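Local coordinates for Lmo0135 protein (Listeria monocytogenes EGD-e, PDB 5ISU) that is the substrate-binding protein CtaP of an ABC transporter and probably delivers peptides for uptake, at residues A247-A261 against I462-S476. Numbering follows the deposited sequence.
Sequences AVNIITYPENRLSYA and IYPISYDNAVLALDS
With chi1 at 56°, CG of Tyr253 sits between the backbone N and the carbonyl carbon, and the ring leans over the neighbouring strand: Ala470 O lies over one ring face, while Leu472 CG meets the ring edge, 3.6 Å from Tyr253 CE1. Arg257 instead runs extended from CG to NE, with CG opposite the backbone N (chi1 178°), and lies alongside Asp468. The resulting salt bridge, Arg257 NH2 to Asp468 OD2 at 2.8 Å, is weak and strongly bent as a hydrogen bond, with guanidinium and carboxylate planes 33° apart. The other carboxylate oxygen, Asp468 OD1, takes Ser466 OG on its syn lone pair at 2.6 Å, so both oxygens are engaged and rotation is restrained. Glu255 reaches over Ala470 CB, its carboxylate paired with Arg39 and, through a water, with Asn469 O. On the other side of the sheet, Leu258 CD1 packs 3.8 Å from Tyr467 CE1, and Ile250 CG2 3.6 Å from Val471 CG1. Backbone bonds run from Ala247 to Ala261, though regular pairing breaks where Glu255 and Asn256 intervene; Ser259 O accepts two, from Ile465 N at 2.8 Å and Ser466 N at 3.2 Å. That double acceptance and the one-residue shift between Ser259 and Tyr260 define a classic beta bulge within a long, twisted antiparallel ribbon, whose strand 248-263 continues the sheet to strand 395-400, in a family 5 solute-binding protein.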
ATOM      1  N   ALA A 247      -0.908 -23.232 -19.487  1.00 59.34           N
ATOM      2  CA  ALA A 247      -2.027 -22.384 -19.870  1.00 56.96           C
ATOM      3  C   ALA A 247      -2.391 -21.445 -18.713  1.00 52.05           C
ATOM      4  O   ALA A 247      -3.107 -21.828 -17.802  1.00 48.47           O
ATOM      5  CB  ALA A 247      -3.226 -23.230 -20.287  1.00 57.58           C
ATOM      6  N   VAL A 248      -1.849 -20.232 -18.750  1.00 50.31           N
ATOM      7  CA  VAL A 248      -2.138 -19.212 -17.744  1.00 50.80           C
ATOM      8  C   VAL A 248      -2.325 -17.854 -18.410  1.00 51.24           C
ATOM      9  O   VAL A 248      -1.684 -17.542 -19.418  1.00 51.97           O
ATOM     10  CB  VAL A 248      -1.017 -19.047 -16.679  1.00 50.60           C
ATOM     11  CG1 VAL A 248      -0.764 -20.348 -15.922  1.00 51.46           C
ATOM     12  CG2 VAL A 248       0.269 -18.522 -17.309  1.00 51.39           C
ATOM     13  N   ASN A 249      -3.203 -17.053 -17.829  1.00 47.67           N
ATOM     14  CA  ASN A 249      -3.418 -15.704 -18.290  1.00 49.62           C
ATOM     15  C   ASN A 249      -2.574 -14.811 -17.365  1.00 48.22           C
ATOM     16  O   ASN A 249      -2.618 -14.954 -16.136  1.00 47.72           O
ATOM     17  CB  ASN A 249      -4.915 -15.353 -18.228  1.00 50.19           C
ATOM     18  CG  ASN A 249      -5.764 -16.212 -19.181  1.00 53.86           C
ATOM     19  OD1 ASN A 249      -5.325 -16.613 -20.268  1.00 54.88           O
ATOM     20  ND2 ASN A 249      -6.990 -16.476 -18.778  1.00 55.15           N
ATOM     21  N   ILE A 250      -1.769 -13.936 -17.958  1.00 46.36           N
ATOM     22  CA  ILE A 250      -0.949 -13.026 -17.193  1.00 47.00           C
ATOM     23  C   ILE A 250      -1.685 -11.712 -17.106  1.00 47.60           C
ATOM     24  O   ILE A 250      -2.142 -11.196 -18.121  1.00 47.83           O
ATOM     25  CB  ILE A 250       0.415 -12.814 -17.848  1.00 50.45           C
ATOM     26  CG1 ILE A 250       1.155 -14.154 -17.970  1.00 50.68           C
ATOM     27  CG2 ILE A 250       1.241 -11.812 -17.056  1.00 50.14           C
ATOM     28  CD1 ILE A 250       1.375 -14.857 -16.647  1.00 50.72           C
ATOM     29  N   ILE A 251      -1.814 -11.188 -15.887  1.00 45.70           N
ATOM     30  CA  ILE A 251      -2.518  -9.934 -15.651  1.00 47.97           C
ATOM     31  C   ILE A 251      -1.552  -8.933 -15.022  1.00 47.11           C
ATOM     32  O   ILE A 251      -0.926  -9.228 -14.009  1.00 47.20           O
ATOM     33  CB  ILE A 251      -3.699 -10.125 -14.685  1.00 48.62           C
ATOM     34  CG1 ILE A 251      -4.506 -11.376 -15.045  1.00 50.85           C
ATOM     35  CG2 ILE A 251      -4.588  -8.894 -14.712  1.00 50.12           C
ATOM     36  CD1 ILE A 251      -5.534 -11.756 -14.005  1.00 50.34           C
ATOM     37  N   THR A 252      -1.473  -7.757 -15.629  1.00 47.95           N
ATOM     38  CA  THR A 252      -0.611  -6.673 -15.194  1.00 48.66           C
ATOM     39  C   THR A 252      -1.492  -5.454 -14.879  1.00 48.63           C
ATOM     40  O   THR A 252      -2.285  -5.035 -15.706  1.00 49.32           O
ATOM     41  CB  THR A 252       0.396  -6.331 -16.292  1.00 48.99           C
ATOM     42  OG1 THR A 252       1.207  -7.483 -16.557  1.00 48.86           O
ATOM     43  CG2 THR A 252       1.292  -5.160 -15.872  1.00 50.87           C
ATOM     44  N   TYR A 253      -1.320  -4.893 -13.686  1.00 45.91           N
ATOM     45  CA  TYR A 253      -2.140  -3.787 -13.208  1.00 47.15           C
ATOM     46  C   TYR A 253      -1.331  -2.900 -12.237  1.00 46.50           C
ATOM     47  O   TYR A 253      -0.354  -3.365 -11.653  1.00 44.52           O
ATOM     48  CB  TYR A 253      -3.371  -4.366 -12.505  1.00 47.04           C
ATOM     49  CG  TYR A 253      -2.998  -5.328 -11.388  1.00 45.85           C
ATOM     50  CD1 TYR A 253      -2.616  -6.625 -11.672  1.00 44.25           C
ATOM     51  CD2 TYR A 253      -3.002  -4.920 -10.058  1.00 46.92           C
ATOM     52  CE1 TYR A 253      -2.245  -7.498 -10.676  1.00 46.16           C
ATOM     53  CE2 TYR A 253      -2.643  -5.791  -9.040  1.00 46.91           C
ATOM     54  CZ  TYR A 253      -2.270  -7.078  -9.350  1.00 47.12           C
ATOM     55  OH  TYR A 253      -1.892  -7.939  -8.351  1.00 49.86           O
ATOM     56  N   PRO A 254      -1.725  -1.625 -12.071  1.00 46.23           N
ATOM     57  CA  PRO A 254      -0.944  -0.777 -11.169  1.00 46.66           C
ATOM     58  C   PRO A 254      -1.003  -1.225  -9.721  1.00 42.70           C
ATOM     59  O   PRO A 254      -2.045  -1.638  -9.258  1.00 40.79           O
ATOM     60  CB  PRO A 254      -1.580   0.618 -11.347  1.00 49.27           C
ATOM     61  CG  PRO A 254      -2.293   0.561 -12.666  1.00 49.40           C
ATOM     62  CD  PRO A 254      -2.794  -0.857 -12.743  1.00 48.42           C
ATOM     63  N   GLU A 255       0.132  -1.203  -9.031  1.00 42.71           N
ATOM     64  CA  GLU A 255       0.157  -1.574  -7.611  1.00 48.09           C
ATOM     65  C   GLU A 255       0.149  -0.329  -6.732  1.00 44.23           C
ATOM     66  O   GLU A 255       0.203  -0.439  -5.508  1.00 44.39           O
ATOM     67  CB  GLU A 255       1.346  -2.482  -7.266  1.00 54.38           C
ATOM     68  CG  GLU A 255       1.221  -3.118  -5.871  1.00 64.28           C
ATOM     69  CD  GLU A 255       1.919  -4.468  -5.734  1.00 73.86           C
ATOM     70  OE1 GLU A 255       1.343  -5.364  -5.064  1.00 77.59           O
ATOM     71  OE2 GLU A 255       3.004  -4.662  -6.333  1.00 82.22           O
ATOM     72  N   ASN A 256       0.042   0.843  -7.362  1.00 40.72           N
ATOM     73  CA  ASN A 256       0.075   2.129  -6.657  1.00 41.38           C
ATOM     74  C   ASN A 256       1.342   2.265  -5.823  1.00 41.72           C
ATOM     75  O   ASN A 256       1.338   2.882  -4.766  1.00 44.75           O
ATOM     76  CB  ASN A 256      -1.177   2.340  -5.804  1.00 41.82           C
ATOM     77  CG  ASN A 256      -2.441   2.446  -6.630  1.00 42.27           C
ATOM     78  OD1 ASN A 256      -2.415   2.779  -7.805  1.00 44.51           O
ATOM     79  ND2 ASN A 256      -3.554   2.192  -6.004  1.00 48.66           N
ATOM     80  N   ARG A 257       2.424   1.665  -6.303  1.00 41.09           N
ATOM     81  CA  ARG A 257       3.683   1.747  -5.612  1.00 42.07           C
ATOM     82  C   ARG A 257       4.611   2.740  -6.304  1.00 40.22           C
ATOM     83  O   ARG A 257       4.745   2.718  -7.532  1.00 39.58           O
ATOM     84  CB  ARG A 257       4.358   0.385  -5.557  1.00 44.89           C
ATOM     85  CG  ARG A 257       5.719   0.411  -4.876  1.00 49.16           C
ATOM     86  CD  ARG A 257       6.311  -0.975  -4.736  1.00 56.54           C
ATOM     87  NE  ARG A 257       7.618  -0.961  -4.050  1.00 61.15           N
ATOM     88  CZ  ARG A 257       8.796  -0.714  -4.633  1.00 61.27           C
ATOM     89  NH1 ARG A 257       9.914  -0.745  -3.904  1.00 62.83           N
ATOM     90  NH2 ARG A 257       8.882  -0.424  -5.934  1.00 58.22           N
ATOM     91  N   LEU A 258       5.203   3.633  -5.516  1.00 35.68           N
ATOM     92  CA  LEU A 258       6.229   4.520  -6.012  1.00 35.51           C
ATOM     93  C   LEU A 258       7.591   3.923  -5.626  1.00 34.64           C
ATOM     94  O   LEU A 258       7.814   3.582  -4.477  1.00 37.91           O
ATOM     95  CB  LEU A 258       6.128   5.928  -5.406  1.00 35.06           C
ATOM     96  CG  LEU A 258       7.367   6.790  -5.694  1.00 34.52           C
ATOM     97  CD1 LEU A 258       7.513   7.127  -7.177  1.00 32.09           C
ATOM     98  CD2 LEU A 258       7.407   8.062  -4.860  1.00 36.24           C
ATOM     99  N   SER A 259       8.473   3.782  -6.602  1.00 34.83           N
ATOM    100  CA  SER A 259       9.861   3.352  -6.393  1.00 35.06           C
ATOM    101  C   SER A 259      10.626   4.662  -6.448  1.00 35.10           C
ATOM    102  O   SER A 259      10.431   5.437  -7.397  1.00 32.48           O
ATOM    103  CB  SER A 259      10.320   2.443  -7.522  1.00 35.92           C
ATOM    104  OG  SER A 259      11.713   2.164  -7.441  1.00 37.25           O
ATOM    105  N   TYR A 260      11.447   4.937  -5.430  1.00 35.68           N
ATOM    106  CA  TYR A 260      12.190   6.183  -5.384  1.00 36.34           C
ATOM    107  C   TYR A 260      13.506   6.092  -4.643  1.00 39.03           C
ATOM    108  O   TYR A 260      13.769   5.129  -3.943  1.00 40.37           O
ATOM    109  CB  TYR A 260      11.333   7.255  -4.725  1.00 36.29           C
ATOM    110  CG  TYR A 260      11.067   7.062  -3.253  1.00 35.55           C
ATOM    111  CD1 TYR A 260      10.172   6.098  -2.806  1.00 37.74           C
ATOM    112  CD2 TYR A 260      11.704   7.836  -2.309  1.00 40.50           C
ATOM    113  CE1 TYR A 260       9.920   5.908  -1.463  1.00 39.36           C
ATOM    114  CE2 TYR A 260      11.447   7.679  -0.946  1.00 41.34           C
ATOM    115  CZ  TYR A 260      10.557   6.710  -0.529  1.00 42.21           C
ATOM    116  OH  TYR A 260      10.304   6.533   0.811  1.00 45.97           O
ATOM    117  N   ALA A 261      14.330   7.119  -4.818  1.00 41.35           N
ATOM    118  CA  ALA A 261      15.593   7.256  -4.112  1.00 43.48           C
ATOM    119  C   ALA A 261      15.480   8.455  -3.179  1.00 44.07           C
ATOM    120  O   ALA A 261      14.926   9.461  -3.551  1.00 43.95           O
ATOM    121  CB  ALA A 261      16.712   7.471  -5.095  1.00 45.54           C
ATOM    122  N   ILE A 462      13.509  13.998  -2.937  1.00 41.70           N
ATOM    123  CA  ILE A 462      13.716  12.614  -3.344  1.00 40.20           C
ATOM    124  C   ILE A 462      13.824  12.620  -4.861  1.00 40.06           C
ATOM    125  O   ILE A 462      13.749  13.674  -5.475  1.00 42.30           O
ATOM    126  CB  ILE A 462      12.535  11.709  -2.950  1.00 39.72           C
ATOM    127  CG1 ILE A 462      11.244  12.153  -3.665  1.00 39.15           C
ATOM    128  CG2 ILE A 462      12.359  11.709  -1.437  1.00 41.10           C
ATOM    129  CD1 ILE A 462      10.137  11.124  -3.619  1.00 39.11           C
ATOM    130  N   TYR A 463      14.004  11.444  -5.442  1.00 38.23           N
ATOM    131  CA  TYR A 463      13.985  11.262  -6.889  1.00 38.49           C
ATOM    132  C   TYR A 463      12.932  10.177  -7.159  1.00 36.47           C
ATOM    133  O   TYR A 463      13.211   9.005  -6.957  1.00 38.15           O
ATOM    134  CB  TYR A 463      15.348  10.836  -7.453  1.00 37.69           C
ATOM    135  CG  TYR A 463      15.337  10.745  -8.968  1.00 36.84           C
ATOM    136  CD1 TYR A 463      15.556  11.867  -9.742  1.00 36.88           C
ATOM    137  CD2 TYR A 463      15.062   9.545  -9.619  1.00 35.71           C
ATOM    138  CE1 TYR A 463      15.520  11.806 -11.119  1.00 36.87           C
ATOM    139  CE2 TYR A 463      15.027   9.469 -10.989  1.00 35.76           C
ATOM    140  CZ  TYR A 463      15.263  10.610 -11.744  1.00 37.00           C
ATOM    141  OH  TYR A 463      15.253  10.562 -13.134  1.00 39.16           O
ATOM    142  N   PRO A 464      11.695  10.567  -7.525  1.00 35.82           N
ATOM    143  CA  PRO A 464      10.673   9.542  -7.843  1.00 35.78           C
ATOM    144  C   PRO A 464      11.066   8.829  -9.125  1.00 36.17           C
ATOM    145  O   PRO A 464      11.229   9.472 -10.141  1.00 37.96           O
ATOM    146  CB  PRO A 464       9.383  10.348  -8.041  1.00 35.59           C
ATOM    147  CG  PRO A 464       9.693  11.743  -7.566  1.00 35.71           C
ATOM    148  CD  PRO A 464      11.169  11.933  -7.674  1.00 36.29           C
ATOM    149  N   ILE A 465      11.240   7.512  -9.066  1.00 35.57           N
ATOM    150  CA  ILE A 465      11.677   6.765 -10.226  1.00 36.10           C
ATOM    151  C   ILE A 465      10.512   6.284 -11.074  1.00 35.68           C
ATOM    152  O   ILE A 465      10.408   6.633 -12.240  1.00 36.37           O
ATOM    153  CB  ILE A 465      12.518   5.543  -9.815  1.00 36.51           C
ATOM    154  CG1 ILE A 465      13.760   5.971  -9.029  1.00 36.23           C
ATOM    155  CG2 ILE A 465      12.930   4.747 -11.046  1.00 37.94           C
ATOM    156  CD1 ILE A 465      14.501   4.808  -8.397  1.00 36.93           C
ATOM    157  N   SER A 466       9.651   5.462 -10.493  1.00 35.71           N
ATOM    158  CA  SER A 466       8.538   4.892 -11.248  1.00 35.32           C
ATOM    159  C   SER A 466       7.329   4.495 -10.429  1.00 34.57           C
ATOM    160  O   SER A 466       7.444   4.270  -9.224  1.00 34.24           O
ATOM    161  CB  SER A 466       9.034   3.655 -11.996  1.00 35.88           C
ATOM    162  OG  SER A 466       9.600   2.684 -11.113  1.00 35.62           O
ATOM    163  N   TYR A 467       6.167   4.483 -11.083  1.00 31.93           N
ATOM    164  CA  TYR A 467       4.962   3.974 -10.482  1.00 33.66           C
ATOM    165  C   TYR A 467       4.941   2.561 -11.010  1.00 36.71           C
ATOM    166  O   TYR A 467       4.860   2.341 -12.230  1.00 38.28           O
ATOM    167  CB  TYR A 467       3.708   4.755 -10.885  1.00 34.37           C
ATOM    168  CG  TYR A 467       3.857   6.233 -10.636  1.00 33.55           C
ATOM    169  CD1 TYR A 467       4.260   6.698  -9.382  1.00 32.95           C
ATOM    170  CD2 TYR A 467       3.585   7.165 -11.628  1.00 33.46           C
ATOM    171  CE1 TYR A 467       4.420   8.041  -9.129  1.00 32.40           C
ATOM    172  CE2 TYR A 467       3.732   8.522 -11.381  1.00 33.73           C
ATOM    173  CZ  TYR A 467       4.161   8.952 -10.120  1.00 33.32           C
ATOM    174  OH  TYR A 467       4.336  10.297  -9.829  1.00 32.70           O
ATOM    175  N   ASP A 468       5.058   1.606 -10.091  1.00 37.66           N
ATOM    176  CA  ASP A 468       5.180   0.192 -10.431  1.00 39.02           C
ATOM    177  C   ASP A 468       3.887  -0.617 -10.590  1.00 38.60           C
ATOM    178  O   ASP A 468       2.864  -0.323  -9.989  1.00 38.29           O
ATOM    179  CB  ASP A 468       6.070  -0.472  -9.385  1.00 39.74           C
ATOM    180  CG  ASP A 468       7.507   0.026  -9.431  1.00 43.51           C
ATOM    181  OD1 ASP A 468       7.833   0.929 -10.244  1.00 42.44           O
ATOM    182  OD2 ASP A 468       8.323  -0.508  -8.647  1.00 45.09           O
ATOM    183  N   ASN A 469       3.958  -1.642 -11.424  1.00 39.73           N
ATOM    184  CA  ASN A 469       2.816  -2.543 -11.631  1.00 41.33           C
ATOM    185  C   ASN A 469       3.138  -3.867 -10.972  1.00 38.18           C
ATOM    186  O   ASN A 469       4.284  -4.188 -10.761  1.00 40.87           O
ATOM    187  CB  ASN A 469       2.548  -2.783 -13.121  1.00 41.55           C
ATOM    188  CG  ASN A 469       2.195  -1.517 -13.866  1.00 43.40           C
ATOM    189  OD1 ASN A 469       1.549  -0.615 -13.329  1.00 43.41           O
ATOM    190  ND2 ASN A 469       2.626  -1.439 -15.114  1.00 44.51           N
ATOM    191  N   ALA A 470       2.108  -4.594 -10.577  1.00 41.05           N
ATOM    192  CA  ALA A 470       2.255  -5.934 -10.031  1.00 39.94           C
ATOM    193  C   ALA A 470       1.787  -6.860 -11.156  1.00 40.42           C
ATOM    194  O   ALA A 470       1.130  -6.412 -12.109  1.00 37.59           O
ATOM    195  CB  ALA A 470       1.404  -6.108  -8.798  1.00 40.73           C
ATOM    196  N   VAL A 471       2.126  -8.144 -11.044  1.00 42.02           N
ATOM    197  CA  VAL A 471       1.769  -9.147 -12.064  1.00 41.79           C
ATOM    198  C   VAL A 471       1.227 -10.413 -11.416  1.00 40.80           C
ATOM    199  O   VAL A 471       1.800 -10.902 -10.434  1.00 40.82           O
ATOM    200  CB  VAL A 471       2.997  -9.543 -12.914  1.00 44.15           C
ATOM    201  CG1 VAL A 471       2.595 -10.477 -14.042  1.00 46.64           C
ATOM    202  CG2 VAL A 471       3.670  -8.309 -13.494  1.00 45.19           C
ATOM    203  N   LEU A 472       0.126 -10.920 -11.964  1.00 38.50           N
ATOM    204  CA  LEU A 472      -0.480 -12.166 -11.525  1.00 40.08           C
ATOM    205  C   LEU A 472      -0.529 -13.159 -12.670  1.00 41.10           C
ATOM    206  O   LEU A 472      -0.665 -12.782 -13.841  1.00 42.92           O
ATOM    207  CB  LEU A 472      -1.940 -11.974 -11.139  1.00 40.11           C
ATOM    208  CG  LEU A 472      -2.266 -11.061  -9.982  1.00 42.50           C
ATOM    209  CD1 LEU A 472      -3.772 -10.869  -9.949  1.00 42.40           C
ATOM    210  CD2 LEU A 472      -1.718 -11.619  -8.673  1.00 42.88           C
ATOM    211  N   ALA A 473      -0.507 -14.431 -12.303  1.00 40.01           N
ATOM    212  CA  ALA A 473      -0.684 -15.511 -13.238  1.00 41.07           C
ATOM    213  C   ALA A 473      -1.897 -16.275 -12.711  1.00 40.86           C
ATOM    214  O   ALA A 473      -1.926 -16.664 -11.539  1.00 38.78           O
ATOM    215  CB  ALA A 473       0.544 -16.397 -13.289  1.00 42.77           C
ATOM    216  N   LEU A 474      -2.898 -16.450 -13.572  1.00 41.52           N
ATOM    217  CA  LEU A 474      -4.139 -17.149 -13.233  1.00 42.44           C
ATOM    218  C   LEU A 474      -4.382 -18.294 -14.216  1.00 42.31           C
ATOM    219  O   LEU A 474      -4.497 -18.052 -15.406  1.00 42.09           O
ATOM    220  CB  LEU A 474      -5.336 -16.187 -13.312  1.00 40.89           C
ATOM    221  CG  LEU A 474      -6.719 -16.825 -13.103  1.00 42.44           C
ATOM    222  CD1 LEU A 474      -6.761 -17.435 -11.715  1.00 43.66           C
ATOM    223  CD2 LEU A 474      -7.894 -15.859 -13.279  1.00 42.04           C
ATOM    224  N   ASP A 475      -4.505 -19.515 -13.696  1.00 42.98           N
ATOM    225  CA  ASP A 475      -4.780 -20.722 -14.494  1.00 46.84           C
ATOM    226  C   ASP A 475      -5.918 -20.398 -15.504  1.00 48.19           C
ATOM    227  O   ASP A 475      -7.011 -19.918 -15.116  1.00 45.38           O
ATOM    228  CB  ASP A 475      -5.096 -21.882 -13.532  1.00 47.63           C
ATOM    229  CG  ASP A 475      -5.501 -23.180 -14.227  1.00 53.00           C
ATOM    230  OD1 ASP A 475      -5.865 -23.194 -15.430  1.00 54.41           O
ATOM    231  OD2 ASP A 475      -5.518 -24.213 -13.517  1.00 56.96           O
ATOM    232  N   SER A 476      -5.632 -20.641 -16.787  1.00 49.08           N
ATOM    233  CA  SER A 476      -6.555 -20.326 -17.891  1.00 51.98           C
ATOM    234  C   SER A 476      -7.927 -20.952 -17.810  1.00 50.48           C
ATOM    235  O   SER A 476      -8.832 -20.478 -18.465  1.00 53.79           O
ATOM    236  CB  SER A 476      -5.923 -20.611 -19.265  1.00 56.45           C
ATOM    237  OG  SER A 476      -4.974 -19.604 -19.567  1.00 61.58           O
TER
HETATM  238  O   HOH W   1       5.144  -3.500  -7.770  1.00 54.47           O
HETATM  239  O   HOH W   2       1.371   1.961  -9.930  1.00 40.75           O
HETATM  240  O   HOH W   3      12.028   1.430  -9.967  1.00 40.68           O